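Local structure of cystalysin (Treponema denticola, 1C7N) at residues 25-30 against 347-353; 18-22 against 34-40; 113-119 against 164-170; 106-112 against 132-136. The protein is a pyridoxal-5'-phosphate-binding protein of the class I and II aminotransferase family, and forms an assembly of two chains. The contacts are given in a common frame with arbitrary orientation. Numbering follows the deposited sequence.

Interaction 1 (25-30 against 347-353); sequences QNPEVG and IHKAQIF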
loop_
_atom_site.group_PDB
_atom_site.type_symbol
_atom_site.label_atom_id
_atom_site.label_comp_id
_atom_site.label_asym_id
_atom_site.label_seq_id
_atom_site.Cartn_x
_atom_site.Cartn_y
_atom_site.Cartn_z
ATOM N N GLN A 25 2.597 26.688 3.248
ATOM C CA GLN A 25 3.679 27.580 2.856
ATOM C C GLN A 25 3.251 29.040 2.862
ATOM O O GLN A 25 4.036 29.922 3.205
ATOM C CB GLN A 25 4.196 27.200 1.468
ATOM C CG GLN A 25 5.149 26.025 1.477
ATOM C CD GLN A 25 5.504 25.556 0.085
ATOM O OE1 GLN A 25 6.436 24.777 -0.098
ATOM N NE2 GLN A 25 4.756 26.020 -0.905
ATOM N N ASN A 26 2.005 29.293 2.481
ATOM C CA ASN A 26 1.497 30.655 2.439
ATOM C C ASN A 26 0.036 30.687 2.869
ATOM O O ASN A 26 -0.865 30.597 2.037
ATOM C CB ASN A 26 1.630 31.216 1.020
ATOM C CG ASN A 26 1.269 32.686 0.936
ATOM O OD1 ASN A 26 0.583 33.217 1.808
ATOM N ND2 ASN A 26 1.722 33.349 -0.124
ATOM N N PRO A 27 -0.216 30.805 4.185
ATOM C CA PRO A 27 -1.580 30.848 4.721
ATOM C C PRO A 27 -2.433 31.969 4.122
ATOM O O PRO A 27 -3.663 31.910 4.162
ATOM C CB PRO A 27 -1.352 31.035 6.219
ATOM C CG PRO A 27 -0.064 30.317 6.450
ATOM C CD PRO A 27 0.772 30.772 5.278
ATOM N N GLU A 28 -1.776 32.981 3.561
ATOM C CA GLU A 28 -2.475 34.117 2.965
ATOM C C GLU A 28 -2.792 33.943 1.482
ATOM O O GLU A 28 -3.344 34.849 0.858
ATOM C CB GLU A 28 -1.653 35.396 3.146
ATOM C CG GLU A 28 -1.719 36.031 4.532
ATOM C CD GLU A 28 -1.429 35.053 5.649
ATOM O OE1 GLU A 28 -2.373 34.376 6.109
ATOM O OE2 GLU A 28 -0.255 34.954 6.063
ATOM N N VAL A 29 -2.449 32.789 0.917
ATOM C CA VAL A 29 -2.697 32.540 -0.500
ATOM C C VAL A 29 -4.158 32.796 -0.874
ATOM O O VAL A 29 -5.076 32.403 -0.151
ATOM C CB VAL A 29 -2.316 31.087 -0.883
ATOM C CG1 VAL A 29 -3.220 30.096 -0.171
ATOM C CG2 VAL A 29 -2.405 30.906 -2.381
ATOM N N GLY A 30 -4.367 33.463 -2.005
ATOM C CA GLY A 30 -5.720 33.761 -2.450
ATOM C C GLY A 30 -6.533 32.515 -2.754
ATOM O O GLY A 30 -5.970 31.447 -3.007
ATOM N N ILE A 347 6.451 32.154 -3.904
ATOM C CA ILE A 347 5.399 31.862 -2.936
ATOM C C ILE A 347 4.647 33.076 -2.402
ATOM O O ILE A 347 3.423 33.061 -2.330
ATOM C CB ILE A 347 5.961 31.102 -1.718
ATOM C CG1 ILE A 347 6.446 29.715 -2.141
ATOM C CG2 ILE A 347 4.894 30.989 -0.630
ATOM C CD1 ILE A 347 7.085 28.928 -1.008
ATOM N N HIS A 348 5.374 34.126 -2.030
ATOM C CA HIS A 348 4.733 35.294 -1.446
ATOM C C HIS A 348 4.449 36.491 -2.341
ATOM O O HIS A 348 3.537 37.264 -2.052
ATOM C CB HIS A 348 5.521 35.753 -0.216
ATOM C CG HIS A 348 5.598 34.722 0.869
ATOM N ND1 HIS A 348 6.610 33.789 0.943
ATOM C CD2 HIS A 348 4.764 34.453 1.902
ATOM C CE1 HIS A 348 6.398 32.991 1.974
ATOM N NE2 HIS A 348 5.284 33.372 2.573
ATOM N N LYS A 349 5.215 36.662 -3.412
ATOM C CA LYS A 349 4.974 37.792 -4.300
ATOM C C LYS A 349 4.118 37.396 -5.494
ATOM O O LYS A 349 3.185 38.108 -5.851
ATOM C CB LYS A 349 6.295 38.394 -4.790
ATOM C CG LYS A 349 7.131 39.026 -3.693
ATOM C CD LYS A 349 6.364 40.130 -2.977
ATOM C CE LYS A 349 7.184 40.724 -1.839
ATOM N NZ LYS A 349 6.425 41.762 -1.078
ATOM N N ALA A 350 4.434 36.258 -6.102
ATOM C CA ALA A 350 3.695 35.782 -7.269
ATOM C C ALA A 350 2.607 34.771 -6.917
ATOM O O ALA A 350 1.714 34.510 -7.721
ATOM C CB ALA A 350 4.660 35.161 -8.267
ATOM N N GLN A 351 2.685 34.209 -5.717
ATOM C CA GLN A 351 1.730 33.197 -5.283
ATOM C C GLN A 351 1.610 32.128 -6.354
ATOM O O GLN A 351 0.516 31.664 -6.695
ATOM C CB GLN A 351 0.369 33.819 -4.980
ATOM C CG GLN A 351 0.299 34.416 -3.590
ATOM C CD GLN A 351 -1.067 34.951 -3.248
ATOM O OE1 GLN A 351 -2.068 34.235 -3.323
ATOM N NE2 GLN A 351 -1.121 36.217 -2.858
ATOM N N ILE A 352 2.762 31.764 -6.899
ATOM C CA ILE A 352 2.838 30.726 -7.909
ATOM C C ILE A 352 3.672 29.650 -7.220
ATOM O O ILE A 352 4.798 29.900 -6.773
ATOM C CB ILE A 352 3.501 31.261 -9.207
ATOM C CG1 ILE A 352 3.295 30.258 -10.344
ATOM C CG2 ILE A 352 4.984 31.539 -8.980
ATOM C CD1 ILE A 352 3.542 30.846 -11.723
ATOM N N PHE A 353 3.100 28.461 -7.090
ATOM C CA PHE A 353 3.789 27.384 -6.399
ATOM C C PHE A 353 4.363 26.320 -7.309
ATOM O O PHE A 353 3.672 25.397 -7.728
ATOM C CB PHE A 353 2.845 26.762 -5.369
ATOM C CG PHE A 353 2.360 27.746 -4.351
ATOM C CD1 PHE A 353 1.388 28.682 -4.682
ATOM C CD2 PHE A 353 2.921 27.779 -3.078
ATOM C CE1 PHE A 353 0.982 29.647 -3.760
ATOM C CE2 PHE A 353 2.527 28.733 -2.154
ATOM C CZ PHE A 353 1.557 29.669 -2.490
HETATM O O HOH W 1 1.217 36.413 -0.532
#
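A type I beta turn, Asn26 to Val29, follows helix 17-25 and packs on the C-terminal end of helix 339-350. The contact thus joins the N-terminal part of the chain to the C-terminal part of this aminotransferase-type fold. The turn is closed by a backbone bond from Val29 N to Asn26 O (2.9 Å). A weak bond from Glu28 N to Asn26 OD1 (2.9 Å) adds to it. Two direct hydrogen bonds link the segments, and both join a side-chain amide to backbone. Asn26 ND2 donates to Ile347 O at 2.8 Å, near the helix end where carbonyls lack helical partners. A water bridges Asn26 ND2 (3.1 Å) and His348 O (2.9 Å). Gln351 has left the helix with positive phi, and its side chain runs back to the turn. Val29 CG2 packs on Phe353 CE1 at 3.9 Å. The CB of Asn26 also touches Ile347 CG2 at 3.7 Å. The edge of the Phe353 ring faces Asn26 CB and Gln25 NE2. Met22 of helix 17-25 touches both Val29 and Phe353. Just after the turn, Gly30 N donates to Gln351 OE1 at 2.8 Å, with a nearly straight angle of 172°.

Interaction 2 (18-22 against 34-40); sequences KWDLM and VPLSVAD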
loop_
_atom_site.group_PDB
_atom_site.type_symbol
_atom_site.label_atom_id
_atom_site.label_comp_id
_atom_site.label_asym_id
_atom_site.label_seq_id
_atom_site.Cartn_x
_atom_site.Cartn_y
_atom_site.Cartn_z
ATOM N N LYS A 18 -0.622 18.207 -2.076
ATOM C CA LYS A 18 -0.157 19.340 -2.868
ATOM C C LYS A 18 -0.811 20.646 -2.439
ATOM O O LYS A 18 -0.136 21.661 -2.285
ATOM C CB LYS A 18 -0.429 19.111 -4.360
ATOM C CG LYS A 18 0.045 20.274 -5.237
ATOM C CD LYS A 18 -0.061 19.974 -6.723
ATOM C CE LYS A 18 -1.488 19.744 -7.164
ATOM N NZ LYS A 18 -1.547 19.382 -8.613
ATOM N N TRP A 19 -2.127 20.624 -2.262
ATOM C CA TRP A 19 -2.842 21.827 -1.849
ATOM C C TRP A 19 -2.588 22.173 -0.381
ATOM O O TRP A 19 -2.444 23.339 -0.035
ATOM C CB TRP A 19 -4.348 21.671 -2.109
ATOM C CG TRP A 19 -4.732 21.863 -3.553
ATOM C CD1 TRP A 19 -4.333 21.105 -4.620
ATOM C CD2 TRP A 19 -5.584 22.888 -4.091
ATOM N NE1 TRP A 19 -4.883 21.592 -5.780
ATOM C CE2 TRP A 19 -5.656 22.685 -5.485
ATOM C CE3 TRP A 19 -6.293 23.955 -3.526
ATOM C CZ2 TRP A 19 -6.410 23.512 -6.330
ATOM C CZ3 TRP A 19 -7.047 24.779 -4.366
ATOM C CH2 TRP A 19 -7.097 24.552 -5.753
ATOM N N ASP A 20 -2.536 21.172 0.490
ATOM C CA ASP A 20 -2.284 21.453 1.901
ATOM C C ASP A 20 -0.883 22.053 2.043
ATOM O O ASP A 20 -0.644 22.895 2.911
ATOM C CB ASP A 20 -2.404 20.179 2.745
ATOM C CG ASP A 20 -3.821 19.614 2.756
ATOM O OD1 ASP A 20 -4.767 20.346 2.389
ATOM O OD2 ASP A 20 -3.987 18.438 3.143
ATOM N N LEU A 21 0.033 21.626 1.181
ATOM C CA LEU A 21 1.399 22.134 1.215
ATOM C C LEU A 21 1.418 23.616 0.875
ATOM O O LEU A 21 2.153 24.394 1.484
ATOM C CB LEU A 21 2.288 21.368 0.226
ATOM C CG LEU A 21 3.719 21.903 0.066
ATOM C CD1 LEU A 21 4.397 21.948 1.425
ATOM C CD2 LEU A 21 4.511 21.022 -0.900
ATOM N N MET A 22 0.607 24.002 -0.105
ATOM C CA MET A 22 0.526 25.392 -0.532
ATOM C C MET A 22 0.036 26.272 0.611
ATOM O O MET A 22 0.655 27.287 0.932
ATOM C CB MET A 22 -0.419 25.520 -1.732
ATOM C CG MET A 22 -0.798 26.947 -2.098
ATOM S SD MET A 22 -1.907 27.014 -3.524
ATOM C CE MET A 22 -3.379 26.275 -2.863
ATOM N N VAL A 34 -4.062 28.217 -7.661
ATOM C CA VAL A 34 -3.947 26.773 -7.864
ATOM C C VAL A 34 -2.453 26.442 -7.886
ATOM O O VAL A 34 -1.691 27.037 -8.654
ATOM C CB VAL A 34 -4.551 26.325 -9.219
ATOM C CG1 VAL A 34 -4.203 24.870 -9.483
ATOM C CG2 VAL A 34 -6.062 26.517 -9.222
ATOM N N PRO A 35 -2.014 25.487 -7.050
ATOM C CA PRO A 35 -0.597 25.114 -7.014
ATOM C C PRO A 35 -0.168 24.366 -8.282
ATOM O O PRO A 35 -0.939 23.579 -8.835
ATOM C CB PRO A 35 -0.507 24.257 -5.754
ATOM C CG PRO A 35 -1.849 23.569 -5.726
ATOM C CD PRO A 35 -2.805 24.684 -6.095
ATOM N N LEU A 36 1.053 24.626 -8.750
ATOM C CA LEU A 36 1.574 23.974 -9.956
ATOM C C LEU A 36 2.873 23.271 -9.577
ATOM O O LEU A 36 3.859 23.298 -10.319
ATOM C CB LEU A 36 1.835 25.019 -11.050
ATOM C CG LEU A 36 0.665 25.950 -11.406
ATOM C CD1 LEU A 36 1.129 27.023 -12.396
ATOM C CD2 LEU A 36 -0.490 25.133 -11.992
ATOM N N SER A 37 2.845 22.622 -8.417
ATOM C CA SER A 37 4.005 21.940 -7.859
ATOM C C SER A 37 4.034 20.412 -8.004
ATOM O O SER A 37 4.479 19.881 -9.020
ATOM C CB SER A 37 4.106 22.303 -6.377
ATOM O OG SER A 37 2.871 22.007 -5.732
ATOM N N VAL A 38 3.572 19.727 -6.958
ATOM C CA VAL A 38 3.536 18.263 -6.902
ATOM C C VAL A 38 2.927 17.648 -8.155
ATOM O O VAL A 38 1.919 18.123 -8.669
ATOM C CB VAL A 38 2.750 17.785 -5.663
ATOM C CG1 VAL A 38 2.599 16.276 -5.684
ATOM C CG2 VAL A 38 3.479 18.226 -4.399
ATOM N N ALA A 39 3.542 16.565 -8.618
ATOM C CA ALA A 39 3.110 15.891 -9.828
ATOM C C ALA A 39 1.860 15.007 -9.821
ATOM O O ALA A 39 1.956 13.781 -9.908
ATOM C CB ALA A 39 4.280 15.110 -10.415
ATOM N N ASP A 40 0.696 15.637 -9.682
ATOM C CA ASP A 40 -0.589 14.955 -9.809
ATOM C C ASP A 40 -1.414 16.010 -10.541
ATOM O O ASP A 40 -1.122 17.202 -10.426
ATOM C CB ASP A 40 -1.185 14.458 -8.464
ATOM C CG ASP A 40 -1.673 15.560 -7.537
ATOM O OD1 ASP A 40 -2.067 15.190 -6.407
ATOM O OD2 ASP A 40 -1.686 16.751 -7.896
HETATM O O HOH W 2 -1.967 16.111 -3.827
HETATM O O HOH W 3 -0.411 21.377 -10.134
HETATM O O HOH W 4 1.930 23.069 -3.284
#
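Helix 17-25 lies over the irregular segment 34-40 of the aminotransferase-type fold, next to the subunit interface. Val38's side chain is about 8 Å from a bound pyridoxal-5'-phosphate. The aliphatic part of Lys18 runs past Pro35, Ser37 and Val38, with CG 3.8 Å from Pro35 CG. Its NZ forms a salt bridge with Asp40 OD2 (2.7 Å) and a hydrogen bond to Asp40 O (2.9 Å). Waters link Lys18 N to Asp40 OD1, Lys18 NZ to Pro35 O, and Lys18 O to Ser37 OG. Trp19 lays one indole face on Pro35 in a CH-pi contact. Pro35 CG is 3.7 Å from the five-membered ring centroid. Trp19 NE1 bonds to Glu42, which also pairs with Lys18. Met22 SD is 3.6 Å from Pro35 CD. Asp40 has further partners: a salt bridge to Arg11, and Tyr64 N of the second subunit. The lysine charge is therefore buried but met by two acidic residues, Asp40 and Glu42. This charge network reaches the dimer interface, while Pro35 gives the helix an apolar seat.

Interaction 3 (113-119 against 164-170); sequences GDGVIII and NNKALLF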
loop_
_atom_site.group_PDB
_atom_site.type_symbol
_atom_site.label_atom_id
_atom_site.label_comp_id
_atom_site.label_asym_id
_atom_site.label_seq_id
_atom_site.Cartn_x
_atom_site.Cartn_y
_atom_site.Cartn_z
ATOM N N GLY A 113 27.013 1.439 2.525
ATOM C CA GLY A 113 28.340 1.735 2.024
ATOM C C GLY A 113 28.427 1.603 0.516
ATOM O O GLY A 113 29.261 2.251 -0.117
ATOM N N ASP A 114 27.575 0.759 -0.064
ATOM C CA ASP A 114 27.561 0.569 -1.512
ATOM C C ASP A 114 27.128 1.851 -2.210
ATOM O O ASP A 114 26.358 2.640 -1.661
ATOM C CB ASP A 114 26.596 -0.552 -1.913
ATOM C CG ASP A 114 27.133 -1.932 -1.599
ATOM O OD1 ASP A 114 26.433 -2.919 -1.910
ATOM O OD2 ASP A 114 28.251 -2.031 -1.045
ATOM N N GLY A 115 27.623 2.057 -3.424
ATOM C CA GLY A 115 27.252 3.242 -4.169
ATOM C C GLY A 115 26.173 2.946 -5.194
ATOM O O GLY A 115 26.090 1.835 -5.720
ATOM N N VAL A 116 25.326 3.937 -5.448
ATOM C CA VAL A 116 24.255 3.838 -6.437
ATOM C C VAL A 116 24.362 5.083 -7.312
ATOM O O VAL A 116 24.356 6.209 -6.810
ATOM C CB VAL A 116 22.858 3.808 -5.787
ATOM C CG1 VAL A 116 21.784 3.861 -6.872
ATOM C CG2 VAL A 116 22.700 2.546 -4.960
ATOM N N ILE A 117 24.463 4.874 -8.620
ATOM C CA ILE A 117 24.602 5.977 -9.560
ATOM C C ILE A 117 23.278 6.530 -10.070
ATOM O O ILE A 117 22.401 5.781 -10.511
ATOM C CB ILE A 117 25.458 5.557 -10.769
ATOM C CG1 ILE A 117 26.875 5.210 -10.299
ATOM C CG2 ILE A 117 25.496 6.676 -11.804
ATOM C CD1 ILE A 117 27.722 4.543 -11.357
ATOM N N ILE A 118 23.150 7.852 -9.991
ATOM C CA ILE A 118 21.968 8.563 -10.464
ATOM C C ILE A 118 22.438 9.740 -11.317
ATOM O O ILE A 118 23.511 10.306 -11.085
ATOM C CB ILE A 118 21.116 9.121 -9.302
ATOM C CG1 ILE A 118 21.972 10.027 -8.412
ATOM C CG2 ILE A 118 20.486 7.971 -8.512
ATOM C CD1 ILE A 118 21.168 10.861 -7.446
ATOM N N ILE A 119 21.633 10.093 -12.313
ATOM C CA ILE A 119 21.943 11.200 -13.202
ATOM C C ILE A 119 21.157 12.409 -12.692
ATOM O O ILE A 119 19.924 12.402 -12.672
ATOM C CB ILE A 119 21.566 10.832 -14.655
ATOM C CG1 ILE A 119 22.413 9.629 -15.095
ATOM C CG2 ILE A 119 21.790 12.012 -15.578
ATOM C CD1 ILE A 119 22.123 9.125 -16.488
ATOM N N ASN A 164 32.623 -0.573 -6.138
ATOM C CA ASN A 164 31.713 -0.318 -5.026
ATOM C C ASN A 164 30.329 0.112 -5.501
ATOM O O ASN A 164 29.345 -0.021 -4.769
ATOM C CB ASN A 164 32.284 0.746 -4.091
ATOM C CG ASN A 164 31.495 0.860 -2.799
ATOM O OD1 ASN A 164 31.322 -0.124 -2.075
ATOM N ND2 ASN A 164 31.009 2.061 -2.504
ATOM N N ASN A 165 30.256 0.636 -6.719
ATOM C CA ASN A 165 28.981 1.063 -7.277
ATOM C C ASN A 165 28.276 -0.189 -7.766
ATOM O O ASN A 165 28.815 -0.944 -8.575
ATOM C CB ASN A 165 29.207 2.068 -8.410
ATOM C CG ASN A 165 29.894 3.329 -7.922
ATOM O OD1 ASN A 165 29.742 3.715 -6.763
ATOM N ND2 ASN A 165 30.641 3.986 -8.801
ATOM N N LYS A 166 27.069 -0.412 -7.260
ATOM C CA LYS A 166 26.317 -1.610 -7.599
ATOM C C LYS A 166 25.218 -1.462 -8.633
ATOM O O LYS A 166 24.772 -2.459 -9.198
ATOM C CB LYS A 166 25.726 -2.206 -6.319
ATOM C CG LYS A 166 26.758 -2.410 -5.215
ATOM C CD LYS A 166 27.880 -3.329 -5.677
ATOM C CE LYS A 166 28.980 -3.433 -4.636
ATOM N NZ LYS A 166 30.064 -4.358 -5.072
ATOM N N ALA A 167 24.777 -0.238 -8.894
ATOM C CA ALA A 167 23.711 -0.052 -9.866
ATOM C C ALA A 167 23.541 1.374 -10.360
ATOM O O ALA A 167 24.046 2.329 -9.767
ATOM C CB ALA A 167 22.385 -0.547 -9.279
ATOM N N LEU A 168 22.812 1.487 -11.462
ATOM C CA LEU A 168 22.500 2.763 -12.080
ATOM C C LEU A 168 20.995 2.992 -11.967
ATOM O O LEU A 168 20.202 2.260 -12.560
ATOM C CB LEU A 168 22.905 2.759 -13.558
ATOM C CG LEU A 168 22.396 3.949 -14.381
ATOM C CD1 LEU A 168 22.899 5.248 -13.765
ATOM C CD2 LEU A 168 22.869 3.822 -15.826
ATOM N N LEU A 169 20.609 3.996 -11.185
ATOM C CA LEU A 169 19.200 4.338 -11.013
ATOM C C LEU A 169 18.899 5.368 -12.099
ATOM O O LEU A 169 19.305 6.523 -12.005
ATOM C CB LEU A 169 18.971 4.924 -9.618
ATOM C CG LEU A 169 17.534 5.222 -9.184
ATOM C CD1 LEU A 169 16.625 4.034 -9.488
ATOM C CD2 LEU A 169 17.523 5.542 -7.691
ATOM N N PHE A 170 18.168 4.931 -13.118
ATOM C CA PHE A 170 17.849 5.754 -14.277
ATOM C C PHE A 170 16.406 6.263 -14.341
ATOM O O PHE A 170 15.467 5.544 -14.000
ATOM C CB PHE A 170 18.161 4.930 -15.531
ATOM C CG PHE A 170 18.389 5.746 -16.765
ATOM C CD1 PHE A 170 19.456 6.635 -16.840
ATOM C CD2 PHE A 170 17.548 5.611 -17.867
ATOM C CE1 PHE A 170 19.685 7.375 -17.994
ATOM C CE2 PHE A 170 17.768 6.343 -19.020
ATOM C CZ PHE A 170 18.839 7.228 -19.087
HETATM O O HOH W 5 19.147 9.076 -12.733
#
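Ile117, Gly115 and Leu169 bury large areas where strands 115-118 and 165-170 run parallel in the central seven-stranded sheet, Ile117 the largest. The axes approach to 4.6 Å at 26°. Ile117 N donates to Ala167 O (2.8 Å) and its O accepts from Leu169 N (2.6 Å), the staggered pattern of a parallel pair. Ile117 CG2 packs on Leu168 CD1 at 3.6 Å. Gly115 bonds likewise nearer the strand starts: N to Asn164 O (3.0 Å), and O from Lys166 N (2.9 Å). A CB here would clash with Asn165 OD1. Between these pairs strand 165-170 carries one extra residue, a bulge at Lys166 and Ala167, and Ala167 N finds no partner. Leu169 lies on the same sheet face as Val116 and Ile118, and its CB is 3.6 Å from Ile118 CG2. Trp201 and Phe126 also pack on Leu169. A water joins Ile119 N to Leu169 O where the strands part. Backbone bonds thus hold both sides of the bulge within a buried, mostly aliphatic sheet.

Interaction 4 (106-112 against 132-136); sequences VREFTKP and NQERK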
loop_
_atom_site.group_PDB
_atom_site.type_symbol
_atom_site.label_atom_id
_atom_site.label_comp_id
_atom_site.label_asym_id
_atom_site.label_seq_id
_atom_site.Cartn_x
_atom_site.Cartn_y
_atom_site.Cartn_z
ATOM N N VAL A 106 17.081 -0.809 -3.521
ATOM C CA VAL A 106 18.312 -0.468 -2.817
ATOM C C VAL A 106 18.507 -1.411 -1.633
ATOM O O VAL A 106 19.590 -1.952 -1.414
ATOM C CB VAL A 106 18.266 0.983 -2.299
ATOM C CG1 VAL A 106 19.511 1.285 -1.475
ATOM C CG2 VAL A 106 18.157 1.945 -3.474
ATOM N N ARG A 107 17.436 -1.610 -0.879
ATOM C CA ARG A 107 17.462 -2.473 0.289
ATOM C C ARG A 107 17.964 -3.881 -0.025
ATOM O O ARG A 107 18.840 -4.407 0.662
ATOM C CB ARG A 107 16.055 -2.546 0.891
ATOM C CG ARG A 107 15.918 -3.437 2.117
ATOM C CD ARG A 107 14.539 -3.279 2.755
ATOM N NE ARG A 107 14.228 -1.873 3.010
ATOM C CZ ARG A 107 13.384 -1.143 2.284
ATOM N NH1 ARG A 107 12.746 -1.681 1.249
ATOM N NH2 ARG A 107 13.187 0.134 2.584
ATOM N N GLU A 108 17.420 -4.476 -1.081
ATOM C CA GLU A 108 17.765 -5.841 -1.462
ATOM C C GLU A 108 19.054 -6.076 -2.246
ATOM O O GLU A 108 19.791 -7.012 -1.948
ATOM C CB GLU A 108 16.590 -6.457 -2.231
ATOM C CG GLU A 108 16.805 -7.886 -2.716
ATOM C CD GLU A 108 17.188 -8.839 -1.597
ATOM O OE1 GLU A 108 16.642 -8.702 -0.482
ATOM O OE2 GLU A 108 18.025 -9.734 -1.837
ATOM N N PHE A 109 19.345 -5.238 -3.236
ATOM C CA PHE A 109 20.532 -5.464 -4.047
ATOM C C PHE A 109 21.807 -4.688 -3.724
ATOM O O PHE A 109 22.761 -4.709 -4.502
ATOM C CB PHE A 109 20.163 -5.307 -5.524
ATOM C CG PHE A 109 19.041 -6.209 -5.951
ATOM C CD1 PHE A 109 17.717 -5.792 -5.851
ATOM C CD2 PHE A 109 19.300 -7.505 -6.379
ATOM C CE1 PHE A 109 16.667 -6.654 -6.167
ATOM C CE2 PHE A 109 18.256 -8.378 -6.697
ATOM C CZ PHE A 109 16.938 -7.951 -6.589
ATOM N N THR A 110 21.828 -4.011 -2.584
ATOM C CA THR A 110 23.017 -3.280 -2.153
ATOM C C THR A 110 23.104 -3.377 -0.636
ATOM O O THR A 110 22.154 -3.794 0.022
ATOM C CB THR A 110 22.985 -1.778 -2.539
ATOM O OG1 THR A 110 21.936 -1.116 -1.822
ATOM C CG2 THR A 110 22.770 -1.609 -4.036
ATOM N N LYS A 111 24.252 -3.000 -0.090
ATOM C CA LYS A 111 24.465 -3.032 1.351
ATOM C C LYS A 111 24.957 -1.653 1.771
ATOM O O LYS A 111 25.434 -0.882 0.938
ATOM C CB LYS A 111 25.518 -4.085 1.700
ATOM C CG LYS A 111 26.856 -3.868 0.998
ATOM C CD LYS A 111 27.911 -4.862 1.473
ATOM C CE LYS A 111 29.210 -4.723 0.687
ATOM N NZ LYS A 111 29.825 -3.371 0.816
ATOM N N PRO A 112 24.836 -1.314 3.065
ATOM C CA PRO A 112 25.305 0.005 3.491
ATOM C C PRO A 112 26.731 0.230 2.996
ATOM O O PRO A 112 27.557 -0.684 3.023
ATOM C CB PRO A 112 25.211 -0.078 5.012
ATOM C CG PRO A 112 24.003 -0.951 5.213
ATOM C CD PRO A 112 24.230 -2.050 4.189
ATOM N N ASN A 132 19.114 7.605 2.761
ATOM C CA ASN A 132 18.281 7.309 3.919
ATOM C C ASN A 132 18.481 5.867 4.370
ATOM O O ASN A 132 18.156 5.514 5.502
ATOM C CB ASN A 132 16.804 7.565 3.598
ATOM C CG ASN A 132 16.448 9.039 3.639
ATOM O OD1 ASN A 132 17.323 9.903 3.562
ATOM N ND2 ASN A 132 15.157 9.338 3.748
ATOM N N GLN A 133 19.015 5.031 3.482
ATOM C CA GLN A 133 19.276 3.634 3.822
ATOM C C GLN A 133 20.784 3.438 3.957
ATOM O O GLN A 133 21.298 2.320 3.904
ATOM C CB GLN A 133 18.701 2.696 2.755
ATOM C CG GLN A 133 17.189 2.816 2.591
ATOM C CD GLN A 133 16.583 1.658 1.822
ATOM O OE1 GLN A 133 16.549 0.529 2.305
ATOM N NE2 GLN A 133 16.102 1.935 0.616
ATOM N N GLU A 134 21.474 4.559 4.131
ATOM C CA GLU A 134 22.920 4.611 4.302
ATOM C C GLU A 134 23.770 4.044 3.169
ATOM O O GLU A 134 24.823 3.450 3.405
ATOM C CB GLU A 134 23.310 3.963 5.636
ATOM C CG GLU A 134 22.592 4.582 6.828
ATOM C CD GLU A 134 23.183 4.165 8.163
ATOM O OE1 GLU A 134 22.544 4.434 9.204
ATOM O OE2 GLU A 134 24.286 3.579 8.173
ATOM N N ARG A 135 23.308 4.220 1.936
ATOM C CA ARG A 135 24.078 3.790 0.772
ATOM C C ARG A 135 24.719 5.090 0.298
ATOM O O ARG A 135 24.384 6.158 0.810
ATOM C CB ARG A 135 23.170 3.212 -0.315
ATOM C CG ARG A 135 22.954 1.700 -0.250
ATOM C CD ARG A 135 22.271 1.226 1.033
ATOM N NE ARG A 135 21.827 -0.164 0.898
ATOM C CZ ARG A 135 21.226 -0.872 1.852
ATOM N NH1 ARG A 135 20.984 -0.339 3.040
ATOM N NH2 ARG A 135 20.850 -2.118 1.606
ATOM N N LYS A 136 25.634 5.022 -0.662
ATOM C CA LYS A 136 26.282 6.243 -1.129
ATOM C C LYS A 136 25.721 6.753 -2.454
ATOM O O LYS A 136 25.677 6.026 -3.445
ATOM C CB LYS A 136 27.794 6.028 -1.262
ATOM C CG LYS A 136 28.466 5.438 -0.022
ATOM C CD LYS A 136 28.060 6.155 1.259
ATOM C CE LYS A 136 28.390 7.638 1.224
ATOM N NZ LYS A 136 27.903 8.326 2.456
#
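Segment 132-136 links helix 125-131 to strand 136-139 and packs against the end of helix 98-109 and the turn after it. Gln133 comes first. Its NE2 lies 3.8 Å from Val106 CB and bonds to Phe103 O and Ala129 O. Its OE1 sits over one face of the Arg107 guanidinium, 3.4 Å from Arg107 NH2, but the angle is too poor for a hydrogen bond. Glu134 has positive phi and is the C-prime residue of a Schellman motif that ends the preceding helix. Its O meets Pro112 CA at 3.5 Å in a CA-H...O contact. Arg135 has the largest area buried here. Its NE donates to Thr110 OG1 (2.9 Å), and its NH2 donates to Thr110 O (2.6 Å) and weakly to Val106 O (3.3 Å). Within its own segment, Arg135 NH1 bonds to Gln133 O at 2.8 Å. Thr110 OG1 in turn donates to Val106 O (2.5 Å). One face of the guanidinium lies against Lys111 C and Pro112 N. Lys136 then enters the sheet beside Asp114 and Val116. The Arg135 guanidinium thus acts as a multiple donor at a helix end, joining two connections of the fold without an acidic partner in either segment.

The four contacts form two pairs. Interactions 1 and 2 touch, with centres 12 Å apart. Phe353 O lies 2.9 Å from Leu36 N, a probable hydrogen bond, and Phe353 CZ packs on Met22 CG at 3.6 Å. Interactions 3 and 4 also touch, with centres 9 Å apart. Asp114 O to Lys136 N (2.7 Å) and Val116 N to Lys136 O (2.9 Å) are probable hydrogen bonds. The pairs do not meet: centres of interactions 2 and 3 lie 30 Å apart. A bound pyridoxal-5'-phosphate is about 8 Å from the Val38 side chain, 9 Å from that of Leu169 and 13 Å from that of Val106. Interactions 2 and 3 thus approach pyridoxal-5'-phosphate from different parts of the chain.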